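Local coordinates for protein MlnE (Bacillus amyloliquefaciens subsp. plantarum, PDB 5D2E) that supplies the N-terminal, NADP-binding B-type ketoreductase of the macrolactin polyketide synthase, probably reducing beta-keto groups of the growing chain, at residues A[447-452]-A[481-486]. Numbering follows the deposited sequence.
With NAP (NADP nicotinamide-adenine-dinucleotide phosphate), chain B.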
loop_
_atom_site.group_PDB
_atom_site.type_symbol
_atom_site.label_atom_id
_atom_site.label_comp_id
_atom_site.label_asym_id
_atom_site.label_seq_id
_atom_site.Cartn_x
_atom_site.Cartn_y
_atom_site.Cartn_z
ATOM N N ILE A 447 -0.239 -3.535 -9.763
ATOM C CA ILE A 447 0.881 -2.963 -10.494
ATOM C C ILE A 447 1.333 -1.637 -9.880
ATOM O O ILE A 447 0.532 -0.705 -9.804
ATOM C CB ILE A 447 0.526 -2.698 -11.971
ATOM C CG1 ILE A 447 0.055 -3.968 -12.639
ATOM C CG2 ILE A 447 1.728 -2.080 -12.679
ATOM C CD1 ILE A 447 -0.586 -3.783 -14.029
ATOM N N ASN A 448 2.581 -1.560 -9.431
ATOM C CA ASN A 448 3.083 -0.321 -8.883
ATOM C C ASN A 448 3.609 0.551 -10.087
ATOM O O ASN A 448 4.797 0.445 -10.514
ATOM C CB ASN A 448 4.200 -0.562 -7.958
ATOM C CG ASN A 448 3.808 -1.425 -6.747
ATOM O OD1 ASN A 448 4.147 -2.592 -6.710
ATOM N ND2 ASN A 448 3.178 -0.823 -5.752
ATOM N N TRP A 449 2.700 1.341 -10.607
ATOM C CA TRP A 449 3.035 2.262 -11.706
ATOM C C TRP A 449 3.886 3.471 -11.276
ATOM O O TRP A 449 3.654 4.046 -10.228
ATOM C CB TRP A 449 1.766 2.841 -12.261
ATOM C CG TRP A 449 0.858 1.916 -12.954
ATOM C CD1 TRP A 449 -0.457 1.669 -12.611
ATOM C CD2 TRP A 449 1.111 1.130 -14.121
ATOM N NE1 TRP A 449 -0.994 0.802 -13.477
ATOM C CE2 TRP A 449 -0.072 0.453 -14.424
ATOM C CE3 TRP A 449 2.218 0.953 -14.963
ATOM C CZ2 TRP A 449 -0.206 -0.386 -15.564
ATOM C CZ3 TRP A 449 2.072 0.149 -16.139
ATOM C CH2 TRP A 449 0.886 -0.566 -16.378
ATOM N N PRO A 450 4.874 3.844 -12.090
ATOM C CA PRO A 450 5.536 5.106 -11.937
ATOM C C PRO A 450 4.691 6.214 -12.604
ATOM O O PRO A 450 3.551 5.962 -13.049
ATOM C CB PRO A 450 6.834 4.865 -12.670
ATOM C CG PRO A 450 6.349 4.121 -13.870
ATOM C CD PRO A 450 5.176 3.274 -13.401
ATOM N N LEU A 451 5.240 7.437 -12.648
ATOM C CA LEU A 451 4.571 8.572 -13.352
ATOM C C LEU A 451 4.532 8.335 -14.847
ATOM O O LEU A 451 5.535 7.915 -15.461
ATOM C CB LEU A 451 5.291 9.898 -13.117
ATOM C CG LEU A 451 4.961 10.502 -11.785
ATOM C CD1 LEU A 451 5.907 11.690 -11.541
ATOM C CD2 LEU A 451 3.482 10.888 -11.758
ATOM N N TRP A 452 3.348 8.485 -15.378
ATOM C CA TRP A 452 3.113 8.329 -16.798
ATOM C C TRP A 452 3.094 9.725 -17.483
ATOM O O TRP A 452 2.752 10.715 -16.864
ATOM C CB TRP A 452 1.768 7.782 -17.083
ATOM C CG TRP A 452 1.502 6.385 -16.729
ATOM C CD1 TRP A 452 1.530 5.853 -15.485
ATOM C CD2 TRP A 452 1.070 5.355 -17.613
ATOM N NE1 TRP A 452 1.176 4.527 -15.541
ATOM C CE2 TRP A 452 0.849 4.198 -16.828
ATOM C CE3 TRP A 452 0.820 5.289 -18.993
ATOM C CZ2 TRP A 452 0.406 2.998 -17.376
ATOM C CZ3 TRP A 452 0.368 4.100 -19.538
ATOM C CH2 TRP A 452 0.166 2.960 -18.734
ATOM N N LEU A 481 1.246 0.500 -21.578
ATOM C CA LEU A 481 0.358 -0.547 -22.083
ATOM C C LEU A 481 1.053 -1.836 -22.278
ATOM O O LEU A 481 0.530 -2.899 -21.908
ATOM C CB LEU A 481 -0.327 -0.172 -23.386
ATOM C CG LEU A 481 -1.300 0.933 -23.162
ATOM C CD1 LEU A 481 -1.700 1.527 -24.513
ATOM C CD2 LEU A 481 -2.505 0.511 -22.333
ATOM N N ALA A 482 2.265 -1.788 -22.811
ATOM C CA ALA A 482 2.980 -3.013 -23.015
ATOM C C ALA A 482 3.471 -3.653 -21.670
ATOM O O ALA A 482 3.643 -4.870 -21.592
ATOM C CB ALA A 482 4.175 -2.772 -23.882
ATOM N N ALA A 483 3.826 -2.812 -20.696
ATOM C CA ALA A 483 4.239 -3.318 -19.375
ATOM C C ALA A 483 3.042 -4.064 -18.746
ATOM O O ALA A 483 3.212 -5.121 -18.156
ATOM C CB ALA A 483 4.749 -2.198 -18.505
ATOM N N PHE A 484 1.849 -3.539 -18.927
ATOM C CA PHE A 484 0.644 -4.179 -18.467
ATOM C C PHE A 484 0.469 -5.506 -19.148
ATOM O O PHE A 484 0.264 -6.533 -18.502
ATOM C CB PHE A 484 -0.534 -3.317 -18.781
ATOM C CG PHE A 484 -1.847 -4.007 -18.616
ATOM C CD1 PHE A 484 -2.407 -4.145 -17.373
ATOM C CD2 PHE A 484 -2.522 -4.545 -19.725
ATOM C CE1 PHE A 484 -3.587 -4.769 -17.207
ATOM C CE2 PHE A 484 -3.723 -5.178 -19.546
ATOM C CZ PHE A 484 -4.244 -5.306 -18.274
ATOM N N GLN A 485 0.573 -5.483 -20.472
ATOM C CA GLN A 485 0.526 -6.706 -21.273
ATOM C C GLN A 485 1.530 -7.735 -20.804
ATOM O O GLN A 485 1.174 -8.904 -20.600
ATOM C CB GLN A 485 0.750 -6.317 -22.769
ATOM C CG GLN A 485 0.345 -7.323 -23.793
ATOM C CD GLN A 485 -1.122 -7.723 -23.728
ATOM O OE1 GLN A 485 -2.051 -6.895 -23.675
ATOM N NE2 GLN A 485 -1.339 -9.023 -23.785
ATOM N N ASP A 486 2.773 -7.339 -20.564
ATOM C CA ASP A 486 3.762 -8.280 -20.085
ATOM C C ASP A 486 3.408 -8.807 -18.661
ATOM O O ASP A 486 3.500 -9.995 -18.366
ATOM C CB ASP A 486 5.109 -7.611 -19.954
ATOM C CG ASP A 486 6.254 -8.600 -19.730
ATOM O OD1 ASP A 486 6.030 -9.841 -19.655
ATOM O OD2 ASP A 486 7.411 -8.120 -19.621
HETATM P PA NAP B . -7.237 10.456 -12.636
HETATM O O1A NAP B . -7.328 10.914 -14.117
HETATM O O2A NAP B . -7.612 11.356 -11.472
HETATM O O5B NAP B . -8.264 9.218 -12.591
HETATM C C5B NAP B . -8.635 8.671 -11.332
HETATM C C4B NAP B . -10.138 8.585 -11.408
HETATM O O4B NAP B . -10.607 8.029 -10.160
HETATM C C3B NAP B . -10.866 9.949 -11.559
HETATM O O3B NAP B . -11.497 10.042 -12.840
HETATM C C2B NAP B . -11.940 9.930 -10.459
HETATM O O2B NAP B . -13.172 10.388 -10.943
HETATM C C1B NAP B . -11.947 8.446 -10.021
HETATM N N9A NAP B . -12.309 8.231 -8.627
HETATM C C8A NAP B . -11.721 8.782 -7.496
HETATM N N7A NAP B . -12.379 8.385 -6.352
HETATM C C5A NAP B . -13.336 7.519 -6.744
HETATM C C6A NAP B . -14.367 6.751 -6.083
HETATM N N6A NAP B . -14.425 6.810 -4.712
HETATM N N1A NAP B . -15.267 6.015 -6.877
HETATM C C2A NAP B . -15.144 6.000 -8.217
HETATM N N3A NAP B . -14.198 6.701 -8.901
HETATM C C4A NAP B . -13.308 7.453 -8.244
HETATM O O3 NAP B . -5.762 9.837 -12.318
HETATM P PN NAP B . -4.868 8.901 -13.296
HETATM O O1N NAP B . -3.570 9.611 -13.636
HETATM O O2N NAP B . -5.837 8.288 -14.273
HETATM O O5D NAP B . -4.398 7.651 -12.383
HETATM C C5D NAP B . -5.357 6.560 -12.269
HETATM C C4D NAP B . -4.897 5.495 -11.264
HETATM O O4D NAP B . -3.566 5.063 -11.510
HETATM C C3D NAP B . -4.902 6.095 -9.852
HETATM O O3D NAP B . -5.468 5.153 -8.958
HETATM C C2D NAP B . -3.446 6.393 -9.546
HETATM O O2D NAP B . -3.163 6.380 -8.119
HETATM C C1D NAP B . -2.673 5.338 -10.390
HETATM N N1N NAP B . -1.336 5.866 -10.762
HETATM C C2N NAP B . -1.193 6.841 -11.733
HETATM C C3N NAP B . 0.044 7.387 -12.121
HETATM C C7N NAP B . 0.170 8.470 -13.229
HETATM O O7N NAP B . 1.267 8.971 -13.493
HETATM N N7N NAP B . -0.871 8.892 -13.960
HETATM C C4N NAP B . 1.183 6.925 -11.445
HETATM C C5N NAP B . 1.034 5.969 -10.432
HETATM C C6N NAP B . -0.229 5.432 -10.116
HETATM P P2B NAP B . -14.352 11.036 -10.000
HETATM O O1X NAP B . -13.793 12.252 -9.273
HETATM O O2X NAP B . -15.517 11.355 -10.991
HETATM O O3X NAP B . -14.718 9.957 -9.019
#
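Ile447 starts the contact by sending its CD1 methyl to the rim of Phe484, 3.8 Å from CD1 of that ring and near its plane, with the two side chains at about a right angle. Its other branch, CG2, is anti to the backbone N and lies 3.5 Å above the centre of the Trp449 indole. Asn448 turns from the helix and centres an inverse gamma turn; its side-chain amide is hydrogen-bonded to Asp429, Gln494 and the carbonyl of Ser408. Trp449 reaches across with the far end of its six-membered ring: CH2 stops 3.9 Å from CB of Phe484, near the indole plane, and CZ3, on the same edge, lies 4.3 Å from CB of Ala483. On the indole face opposite Ile447 sits CZ2 of Trp452, offset toward the rim, so this ring is held between Ile447 and Trp452 and meets the helix edge-on. CB of Trp449, meanwhile, rests 3.7 Å from C5N of NADP. Pro450 brings its carbonyl O to 3.0 Å from C4N, the nicotinamide carbon from which NADPH gives its hydride, and CD2 of Leu451 lies close to the carboxamide oxygen O7N. O7N takes a nearly straight hydrogen bond from the backbone N of Trp452 (2.8 Å, 171°), which should help fix the rotation of the carboxamide. The Trp452 indole extends to the helix, its CH2 3.9 Å from N of Leu481. The same short segment therefore lines the cofactor pocket of this Rossmann-type ketoreductase domain and packs on helix 477-488, largely through buried apolar side chains. Strand 443-453 runs between 402-408 and 494-499, helix 284-296 touches Trp452, Leu481 and Phe484, and strand 35-46 meets Ala483.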